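Local coordinates for BH0236 protein (Bacillus halodurans, PDB 5T7A) that probably binds beta-1,3-glucan through its family 56 carbohydrate-binding module, in keeping with a role in recognition and hydrolysis of this polysaccharide, at residues D28-P33 against E112-S117; V62-K65 against Q71-Y74; G38-T43 against E82-V87; S99-Y102 against P107-T110. All coordinates share one frame; numbering follows the deposited sequence.

Contact 1: residues D28-P33 against E112-S117; sequences DSHTHP and EWFTYS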
# COMPACT_ATOMS: atom_id res chain seq x y z
N ASP A 28 -5.78 -5.64 7.02
CA ASP A 28 -6.92 -5.18 6.22
C ASP A 28 -6.64 -5.49 4.78
O ASP A 28 -5.50 -5.34 4.28
CB ASP A 28 -7.00 -3.64 6.21
CG ASP A 28 -7.40 -3.07 7.47
OD1 ASP A 28 -7.76 -3.82 8.39
OD2 ASP A 28 -7.31 -1.80 7.58
N SER A 29 -7.69 -5.84 4.07
CA SER A 29 -7.63 -6.04 2.63
C SER A 29 -8.73 -5.29 1.91
O SER A 29 -9.84 -5.10 2.47
CB SER A 29 -7.64 -7.50 2.20
OG SER A 29 -6.47 -8.19 2.61
N HIS A 30 -8.38 -4.80 0.72
CA HIS A 30 -9.30 -4.16 -0.16
C HIS A 30 -9.18 -4.85 -1.51
O HIS A 30 -8.07 -5.14 -1.93
CB HIS A 30 -8.94 -2.71 -0.31
CG HIS A 30 -8.93 -1.99 1.00
ND1 HIS A 30 -10.08 -1.56 1.65
CD2 HIS A 30 -7.90 -1.71 1.83
CE1 HIS A 30 -9.73 -0.95 2.77
NE2 HIS A 30 -8.42 -1.04 2.91
N THR A 31 -10.31 -5.05 -2.23
CA THR A 31 -10.24 -5.80 -3.43
C THR A 31 -10.94 -5.05 -4.56
O THR A 31 -12.05 -4.48 -4.36
CB THR A 31 -10.89 -7.19 -3.30
OG1 THR A 31 -12.17 -7.09 -2.64
CG2 THR A 31 -9.99 -8.07 -2.51
N HIS A 32 -10.34 -5.19 -5.73
CA HIS A 32 -10.80 -4.61 -6.99
C HIS A 32 -10.39 -5.62 -8.05
O HIS A 32 -9.39 -6.34 -7.88
CB HIS A 32 -10.14 -3.27 -7.30
CG HIS A 32 -10.56 -2.69 -8.62
ND1 HIS A 32 -9.90 -2.95 -9.80
CD2 HIS A 32 -11.56 -1.85 -8.94
CE1 HIS A 32 -10.48 -2.31 -10.79
NE2 HIS A 32 -11.52 -1.66 -10.29
N PRO A 33 -11.11 -5.74 -9.18
CA PRO A 33 -10.63 -6.73 -10.14
C PRO A 33 -9.12 -6.70 -10.51
O PRO A 33 -8.53 -7.74 -10.78
CB PRO A 33 -11.52 -6.44 -11.37
CG PRO A 33 -12.75 -6.09 -10.74
CD PRO A 33 -12.38 -5.19 -9.63
N GLU A 112 -8.18 5.26 -5.11
CA GLU A 112 -8.62 6.07 -4.03
C GLU A 112 -7.69 5.92 -2.85
O GLU A 112 -6.84 5.05 -2.85
CB GLU A 112 -10.05 5.62 -3.62
CG GLU A 112 -10.06 4.30 -2.89
CD GLU A 112 -11.39 3.60 -2.93
OE1 GLU A 112 -11.71 3.05 -4.00
OE2 GLU A 112 -12.06 3.63 -1.87
N TRP A 113 -7.89 6.75 -1.82
CA TRP A 113 -7.19 6.66 -0.58
C TRP A 113 -7.90 5.70 0.34
O TRP A 113 -9.10 5.85 0.63
CB TRP A 113 -7.13 8.02 0.10
CG TRP A 113 -6.23 8.96 -0.56
CD1 TRP A 113 -6.57 9.95 -1.48
CD2 TRP A 113 -4.83 9.09 -0.34
NE1 TRP A 113 -5.44 10.63 -1.88
CE2 TRP A 113 -4.36 10.13 -1.18
CE3 TRP A 113 -3.92 8.41 0.47
CZ2 TRP A 113 -3.03 10.50 -1.19
CZ3 TRP A 113 -2.63 8.79 0.45
CH2 TRP A 113 -2.19 9.82 -0.37
N PHE A 114 -7.16 4.70 0.82
CA PHE A 114 -7.58 3.79 1.85
C PHE A 114 -7.08 4.27 3.20
O PHE A 114 -6.16 5.08 3.27
CB PHE A 114 -7.03 2.37 1.57
CG PHE A 114 -7.45 1.85 0.24
CD1 PHE A 114 -8.74 1.35 0.04
CD2 PHE A 114 -6.57 1.85 -0.81
CE1 PHE A 114 -9.15 0.92 -1.22
CE2 PHE A 114 -6.95 1.39 -2.07
CZ PHE A 114 -8.22 0.89 -2.26
N THR A 115 -7.70 3.76 4.28
CA THR A 115 -7.32 4.17 5.65
C THR A 115 -7.10 2.97 6.54
O THR A 115 -7.84 1.97 6.38
CB THR A 115 -8.33 5.21 6.28
OG1 THR A 115 -7.77 5.73 7.48
CG2 THR A 115 -9.61 4.60 6.48
N TYR A 116 -6.09 3.06 7.38
CA TYR A 116 -5.76 2.06 8.37
C TYR A 116 -5.51 2.74 9.71
O TYR A 116 -4.76 3.71 9.76
CB TYR A 116 -4.49 1.28 7.95
CG TYR A 116 -3.93 0.40 9.02
CD1 TYR A 116 -4.58 -0.81 9.30
CD2 TYR A 116 -2.76 0.69 9.67
CE1 TYR A 116 -4.11 -1.61 10.32
CE2 TYR A 116 -2.27 -0.11 10.70
CZ TYR A 116 -2.95 -1.24 11.03
OH TYR A 116 -2.39 -1.99 12.06
N SER A 117 -6.12 2.29 10.81
CA SER A 117 -5.73 2.81 12.14
C SER A 117 -4.96 1.76 12.89
O SER A 117 -5.43 0.62 13.05
CB SER A 117 -6.94 3.29 12.99
OG SER A 117 -6.59 3.90 14.25
O HOH W 1 -6.86 -0.33 5.34
O HOH W 2 -7.88 -0.31 10.04
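H30 and F114 both turn CG anti to the carbonyl carbon, with chi1 of -58° and -57°. From facing strands, the two side chains reach past one another from opposite directions, and the rings overlap. They meet as an offset stack, with centroids 4.3 Å apart and planes at 27°. F114 CD1 sits over the centre of the imidazole and comes within 3.5 Å of H30 CG. F114 CE1 lies 3.7 Å from H30 CB. The ring overlap leaves the imidazole edge to a water, which lies in the ring plane 3.0 Å from H30 NE2. The same water donates to D28 OD2 and to the backbone O of T115, at 2.7 Å from each. D28 OD2 also accepts from a second water, which in turn accepts from S117 N. D28 is thus joined to 112-117 through water. Its closest direct contact there is OD2 against Y116 CD1 at 3.4 Å, met at the edge of the phenol ring. An alanine in place of H30 would probably leave F114 without its stacking partner and the water without its ring nitrogen. No direct hydrogen bond joins 28-33 to 112-117. Each strand instead pairs by backbone bonds with its neighbour in the sheet, D28 with I39 and H30 with A37, F114 with Y98 and Y116 with L96. The axes of the short strand segments come within 9.1 Å and run nearly antiparallel. The sheet's first and last strands, outermost within this chain, thus face each other across side chains and water, consistent with a sheet folded over into a beta sandwich.

Contact 2: residues V62-K65 against Q71-Y74; sequences VHLK and QLNY. With EDO (1,2-ethanediol), chain E.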
# COMPACT_ATOMS: atom_id res chain seq x y z
N VAL A 62 3.35 3.66 -4.12
CA VAL A 62 2.44 3.94 -3.05
C VAL A 62 2.55 5.38 -2.61
O VAL A 62 3.67 5.94 -2.61
CB VAL A 62 2.63 2.96 -1.87
CG1 VAL A 62 4.01 3.07 -1.22
CG2 VAL A 62 1.53 3.11 -0.85
N HIS A 63 1.42 5.97 -2.30
CA HIS A 63 1.28 7.38 -1.82
C HIS A 63 0.74 7.25 -0.41
O HIS A 63 -0.22 6.50 -0.19
CB HIS A 63 0.27 8.13 -2.68
CG HIS A 63 0.47 7.90 -4.15
ND1 HIS A 63 1.61 8.32 -4.82
CD2 HIS A 63 -0.26 7.21 -5.04
CE1 HIS A 63 1.55 7.91 -6.08
NE2 HIS A 63 0.43 7.25 -6.24
N LEU A 64 1.42 7.86 0.60
CA LEU A 64 0.95 7.67 1.98
C LEU A 64 1.03 8.93 2.78
O LEU A 64 1.84 9.82 2.50
CB LEU A 64 1.63 6.48 2.63
CG LEU A 64 3.14 6.52 2.82
CD1 LEU A 64 3.43 7.27 4.10
CD2 LEU A 64 3.73 5.09 2.83
N LYS A 65 0.18 8.98 3.79
CA LYS A 65 0.25 10.03 4.80
C LYS A 65 -0.07 9.44 6.13
O LYS A 65 -0.91 8.55 6.25
CB LYS A 65 -0.85 11.05 4.56
CG LYS A 65 -0.82 11.81 3.29
CD LYS A 65 -2.20 12.46 3.09
CE LYS A 65 -2.17 13.28 1.85
NZ LYS A 65 -3.24 14.32 1.82
N GLN A 71 2.23 14.15 2.20
CA GLN A 71 2.19 12.98 1.37
C GLN A 71 3.58 12.56 0.96
O GLN A 71 4.33 13.41 0.47
CB GLN A 71 1.37 13.25 0.15
CG GLN A 71 1.24 12.02 -0.78
CD GLN A 71 0.33 12.26 -1.94
OE1 GLN A 71 -0.67 12.94 -1.81
NE2 GLN A 71 0.67 11.72 -3.09
N LEU A 72 3.87 11.28 1.11
CA LEU A 72 5.13 10.68 0.77
C LEU A 72 4.85 9.65 -0.32
O LEU A 72 3.84 8.98 -0.25
CB LEU A 72 5.66 10.00 2.00
CG LEU A 72 5.88 10.92 3.19
CD1 LEU A 72 6.22 10.11 4.45
CD2 LEU A 72 6.99 11.87 2.86
N ASN A 73 5.68 9.62 -1.34
CA ASN A 73 5.55 8.75 -2.48
C ASN A 73 6.75 7.81 -2.62
O ASN A 73 7.92 8.27 -2.63
CB ASN A 73 5.35 9.55 -3.74
CG ASN A 73 4.27 10.59 -3.56
OD1 ASN A 73 3.09 10.25 -3.42
ND2 ASN A 73 4.66 11.85 -3.46
N TYR A 74 6.49 6.51 -2.81
CA TYR A 74 7.56 5.54 -2.86
C TYR A 74 7.28 4.51 -3.94
O TYR A 74 6.12 4.11 -4.15
CB TYR A 74 7.74 4.77 -1.56
CG TYR A 74 7.97 5.59 -0.33
CD1 TYR A 74 9.25 6.08 -0.03
CD2 TYR A 74 6.94 5.96 0.51
CE1 TYR A 74 9.46 6.86 1.09
CE2 TYR A 74 7.15 6.68 1.66
CZ TYR A 74 8.43 7.13 1.98
OH TYR A 74 8.65 7.95 3.08
C1 EDO E . -5.56 11.68 2.17
O1 EDO E . -5.20 13.04 2.36
C2 EDO E . -6.92 11.69 1.56
O2 EDO E . -7.91 11.27 2.49
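N73 OD1 accepts two side-chain hydrogen bonds. H63 ND1 donates to it at 2.8 Å, with the oxygen close to the imidazole plane but the donor tilted from the carbonyl plane of N73. Q71 NE2 donates to it at 2.9 Å, almost straight at 175°, in the carbonyl plane and on a lone pair. The two bonds limit how the amide of N73 can turn. At the other end of the imidazole, NE2 is bonded to T101 OG1, so both ring nitrogens have protein partners. The extended Q71 side chain lies alongside that of H63, both heading in one direction, with NE2 3.6 Å from H63 CB. In the backbone, V62 and Y74 exchange two N-H...O bonds, and L64 and L72 exchange two more. H63 and N73 form the non-hydrogen-bonded pair between them. The other face of the sheet, with V62, L64, L72 and Y74, is mostly apolar. L64 CD2 meets the edge of the Y74 ring, 3.9 Å from CE2. L64 CD1 lies 4.0 Å from L72 CD1. On the margin, the aliphatic part of K65 covers Q71, with CE 3.9 Å from Q71 CB. K65 also makes a cation-pi contact with W113. K65 NZ lies a very short, doubtful 2.4 Å from O1 of a 1,2-ethanediol, probably from the crystallisation liquor. These pairs build the antiparallel beta hairpin of strands 60-66 and 72-79.

Contact 3: residues G38-T43 against E82-V87; sequences GIRGIT and EWERVV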
# COMPACT_ATOMS: atom_id res chain seq x y z
N GLY A 38 -3.59 -3.76 0.82
CA GLY A 38 -3.96 -3.54 2.19
C GLY A 38 -2.76 -3.52 3.11
O GLY A 38 -1.64 -3.16 2.72
N ILE A 39 -3.03 -3.89 4.36
CA ILE A 39 -2.04 -3.89 5.43
C ILE A 39 -1.85 -5.32 5.93
O ILE A 39 -2.84 -6.01 6.22
CB ILE A 39 -2.47 -2.99 6.58
CG1 ILE A 39 -2.78 -1.57 6.08
CG2 ILE A 39 -1.41 -2.98 7.66
CD1 ILE A 39 -1.69 -0.78 5.39
N ARG A 40 -0.59 -5.77 6.07
CA ARG A 40 -0.29 -7.06 6.62
C ARG A 40 1.02 -6.97 7.46
O ARG A 40 1.57 -5.88 7.59
CB ARG A 40 -0.21 -8.13 5.53
CG ARG A 40 0.95 -7.96 4.58
CD ARG A 40 0.84 -9.03 3.49
NE ARG A 40 1.91 -8.98 2.55
CZ ARG A 40 1.90 -9.44 1.32
NH1 ARG A 40 0.82 -9.99 0.79
NH2 ARG A 40 2.96 -9.32 0.57
N GLY A 41 1.47 -8.10 8.04
CA GLY A 41 2.75 -8.04 8.71
C GLY A 41 2.80 -7.05 9.91
O GLY A 41 3.82 -6.41 10.12
N ILE A 42 1.72 -6.98 10.68
CA ILE A 42 1.63 -5.98 11.74
C ILE A 42 2.44 -6.48 12.97
O ILE A 42 2.23 -7.62 13.45
CB ILE A 42 0.19 -5.74 12.08
CG1 ILE A 42 -0.50 -5.08 10.88
CG2 ILE A 42 0.10 -4.86 13.32
CD1 ILE A 42 -1.99 -5.22 10.89
N THR A 43 3.42 -5.67 13.35
CA THR A 43 4.24 -5.96 14.54
C THR A 43 4.19 -4.72 15.42
O THR A 43 3.53 -3.71 15.09
CB THR A 43 5.67 -6.26 14.21
OG1 THR A 43 6.33 -5.06 13.78
CG2 THR A 43 5.78 -7.34 13.16
N GLU A 82 4.08 -9.67 -6.01
CA GLU A 82 3.42 -8.75 -5.08
C GLU A 82 4.31 -7.56 -4.96
O GLU A 82 5.45 -7.62 -5.44
CB GLU A 82 3.25 -9.39 -3.70
CG GLU A 82 2.35 -10.59 -3.65
CD GLU A 82 2.03 -10.94 -2.23
OE1 GLU A 82 0.87 -10.79 -1.84
OE2 GLU A 82 2.93 -11.29 -1.44
N TRP A 83 3.82 -6.50 -4.33
CA TRP A 83 4.57 -5.24 -4.13
C TRP A 83 4.36 -4.82 -2.68
O TRP A 83 3.25 -4.87 -2.13
CB TRP A 83 4.14 -4.20 -5.08
CG TRP A 83 4.32 -4.54 -6.50
CD1 TRP A 83 3.57 -5.41 -7.27
CD2 TRP A 83 5.38 -4.10 -7.35
NE1 TRP A 83 4.08 -5.48 -8.52
CE2 TRP A 83 5.22 -4.74 -8.58
CE3 TRP A 83 6.44 -3.23 -7.18
CZ2 TRP A 83 6.07 -4.49 -9.64
CZ3 TRP A 83 7.30 -3.03 -8.26
CH2 TRP A 83 7.09 -3.66 -9.46
N GLU A 84 5.43 -4.37 -2.04
CA GLU A 84 5.40 -4.08 -0.60
C GLU A 84 6.08 -2.78 -0.26
O GLU A 84 7.05 -2.38 -0.95
CB GLU A 84 6.15 -5.15 0.18
CG GLU A 84 5.45 -6.47 0.07
CD GLU A 84 6.16 -7.63 0.77
OE1 GLU A 84 7.43 -7.76 0.61
OE2 GLU A 84 5.43 -8.47 1.39
N ARG A 85 5.59 -2.15 0.80
CA ARG A 85 6.27 -1.02 1.44
C ARG A 85 6.07 -1.19 2.96
O ARG A 85 4.96 -1.15 3.45
CB ARG A 85 5.76 0.31 0.95
CG ARG A 85 6.30 1.50 1.71
CD ARG A 85 7.68 1.85 1.32
NE ARG A 85 8.19 2.88 2.25
CZ ARG A 85 9.43 3.32 2.15
NH1 ARG A 85 10.20 2.88 1.16
NH2 ARG A 85 9.88 4.21 3.04
N VAL A 86 7.17 -1.23 3.68
CA VAL A 86 7.15 -1.29 5.15
C VAL A 86 7.05 0.14 5.70
O VAL A 86 7.77 1.05 5.26
CB VAL A 86 8.41 -2.05 5.69
CG1 VAL A 86 8.45 -2.03 7.21
CG2 VAL A 86 8.43 -3.49 5.23
N VAL A 87 6.13 0.35 6.60
CA VAL A 87 5.96 1.61 7.28
C VAL A 87 6.33 1.35 8.73
O VAL A 87 5.71 0.53 9.42
CB VAL A 87 4.54 2.12 7.22
CG1 VAL A 87 4.41 3.43 7.98
CG2 VAL A 87 4.17 2.32 5.77
O HOH W 3 4.44 -8.93 4.00
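R40 joins E82 and E84 in a salt-bridge network on the surface of the beta sheet. Strand 46-53 lies between strands 35-40 and 82-88, so the bridge reaches across it, and R40 rests on F50 on the way. The R40 chain leaves with CG between the backbone N and the carbonyl carbon (chi1 67°), then runs extended to NE. This carries the guanidinium to the two glutamates, which meet its edge. E82 comes end-on. NH1 donates to E82 OE1 at 2.7 Å, on the syn side but somewhat out of the carboxylate plane. NH2 donates to E82 OE2 at 2.8 Å from well above that plane, a more bent bond. The two planes are 45° apart, so the two-nitrogen grip on E82 is not coplanar. E82 is modelled in two conformers, so these two bonds are less certain than those of E84. E84 comes in nearly perpendicular to the R40 chain, its carboxylate turned 79° from the guanidinium. Its OE2 takes NH2 at 2.7 Å, on the anti side and again somewhat out of the carboxylate plane. R79 forms a second salt bridge to this same OE2. A methionine in place of R40 would probably leave E82 without this counter-charge and E84 OE2 with one salt bridge fewer. R40 NE donates a hydrogen bond to a water 2.9 Å away, and that water donates to E84 OE2 at 2.8 Å.

Contact 4: residues S99-Y102 against P107-T110; sequences SFTY and PQYT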
# COMPACT_ATOMS: atom_id res chain seq x y z
N SER A 99 -2.64 5.18 -0.99
CA SER A 99 -3.22 4.94 -2.33
C SER A 99 -2.13 4.43 -3.22
O SER A 99 -0.95 4.47 -2.82
CB SER A 99 -3.80 6.19 -2.89
OG SER A 99 -2.82 7.23 -2.93
N PHE A 100 -2.50 3.91 -4.38
CA PHE A 100 -1.53 3.33 -5.28
C PHE A 100 -1.62 3.89 -6.68
O PHE A 100 -2.72 4.20 -7.16
CB PHE A 100 -1.72 1.80 -5.37
CG PHE A 100 -1.70 1.12 -4.02
CD1 PHE A 100 -0.53 0.71 -3.45
CD2 PHE A 100 -2.91 0.93 -3.33
CE1 PHE A 100 -0.54 0.07 -2.19
CE2 PHE A 100 -2.90 0.33 -2.12
CZ PHE A 100 -1.73 -0.10 -1.52
N THR A 101 -0.48 3.86 -7.36
CA THR A 101 -0.47 4.05 -8.80
C THR A 101 0.21 2.78 -9.33
O THR A 101 1.36 2.53 -9.00
CB THR A 101 0.27 5.35 -9.21
OG1 THR A 101 -0.44 6.49 -8.71
CG2 THR A 101 0.37 5.44 -10.72
N TYR A 102 -0.52 2.04 -10.17
CA TYR A 102 -0.04 0.78 -10.68
C TYR A 102 -0.10 0.71 -12.17
O TYR A 102 -0.99 1.20 -12.80
CB TYR A 102 -0.84 -0.39 -10.11
CG TYR A 102 -2.28 -0.40 -10.38
CD1 TYR A 102 -3.19 0.32 -9.62
CD2 TYR A 102 -2.80 -1.24 -11.40
CE1 TYR A 102 -4.55 0.25 -9.90
CE2 TYR A 102 -4.14 -1.31 -11.67
CZ TYR A 102 -5.04 -0.59 -10.91
OH TYR A 102 -6.38 -0.63 -11.16
N PRO A 107 -0.47 1.37 -19.65
CA PRO A 107 -0.85 2.56 -18.87
C PRO A 107 -0.77 2.31 -17.40
O PRO A 107 -0.51 1.18 -16.97
CB PRO A 107 -2.30 2.75 -19.19
CG PRO A 107 -2.59 1.80 -20.27
CD PRO A 107 -1.63 0.74 -20.24
N GLN A 108 -0.95 3.39 -16.65
CA GLN A 108 -1.02 3.32 -15.19
C GLN A 108 -2.36 3.88 -14.70
O GLN A 108 -3.05 4.65 -15.36
CB GLN A 108 0.12 4.04 -14.51
CG GLN A 108 0.19 5.52 -14.89
CD GLN A 108 1.34 6.20 -14.14
OE1 GLN A 108 2.44 5.64 -13.99
NE2 GLN A 108 1.09 7.36 -13.61
N TYR A 109 -2.69 3.43 -13.51
CA TYR A 109 -3.95 3.73 -12.88
C TYR A 109 -3.73 4.06 -11.41
O TYR A 109 -2.86 3.49 -10.78
CB TYR A 109 -4.92 2.52 -13.00
CG TYR A 109 -5.08 2.08 -14.43
CD1 TYR A 109 -5.98 2.70 -15.28
CD2 TYR A 109 -4.28 1.06 -14.96
CE1 TYR A 109 -6.05 2.36 -16.61
CE2 TYR A 109 -4.38 0.68 -16.29
CZ TYR A 109 -5.29 1.32 -17.09
OH TYR A 109 -5.44 0.95 -18.45
N THR A 110 -4.54 4.95 -10.85
CA THR A 110 -4.43 5.33 -9.45
C THR A 110 -5.69 5.09 -8.67
O THR A 110 -6.80 5.36 -9.14
CB THR A 110 -4.04 6.82 -9.37
OG1 THR A 110 -2.78 7.07 -10.08
CG2 THR A 110 -3.89 7.30 -7.94
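T101 OG1 and T110 OG1 share a hydrogen bond of 2.8 Å, and either hydroxyl could be the donor. T101 OG1 has a second partner in H63 NE2. Both threonines place OG1 anti to the carbonyl carbon (chi1 -65° and -58°), which turns the two hydroxyls to each other. Next along, Y102 and Y109 form the hydrogen-bonded pair. Y102 N donates to Y109 O at 2.8 Å, and Y109 N returns a bond to Y102 O at 2.9 Å, with its donor tilted from the carbonyl plane. Both carbonyls also receive a CA-H...O contact, from T101 CA to Y109 O and from Q108 CA to Y102 O. The Y102 ring lies under Y109: CB of Y109 sits over its face in a CH-pi contact, offset toward the rim, 3.7 Å from Y102 CZ. The phenol OH of Y102 finds its acceptor in D34. Q108 NE2 comes within 3.5 Å of T101 CG2, while Q108 OE1 is bonded to Y59 OH. F100 O receives a CA-H...O contact from T110 CA, 3.1 Å away, and F100 N donates to T111 OG1. These pairs belong to the beta hairpin of strands 95-103 and 108-117. Strand 60-66 pairs with the other edge of 95-103, H63 with S99 and D61 with T101. The rings of F100 and Y102 meet F51 of strand 46-53.

How the contacts relate
The chain enters contact 1 at 28-33 and completes it only at 112-117, so contact 1 spans nearly the whole module and encloses the other three. Contact 3 opens next, at 38-43. Within it, 62-65 and 71-74 close contact 2 as a short hairpin, and 82-87 then closes contact 3. Contact 4 follows in series, between 99-102 and 107-110. No contact crosses another. Contacts 2 and 4 meet where strands 60-66 and 95-103 lie side by side. Contacts 1 and 4 share strand 108-117. Contact 3 ties strand 35-40 to 82-88, while contact 1 brings the outermost strands together.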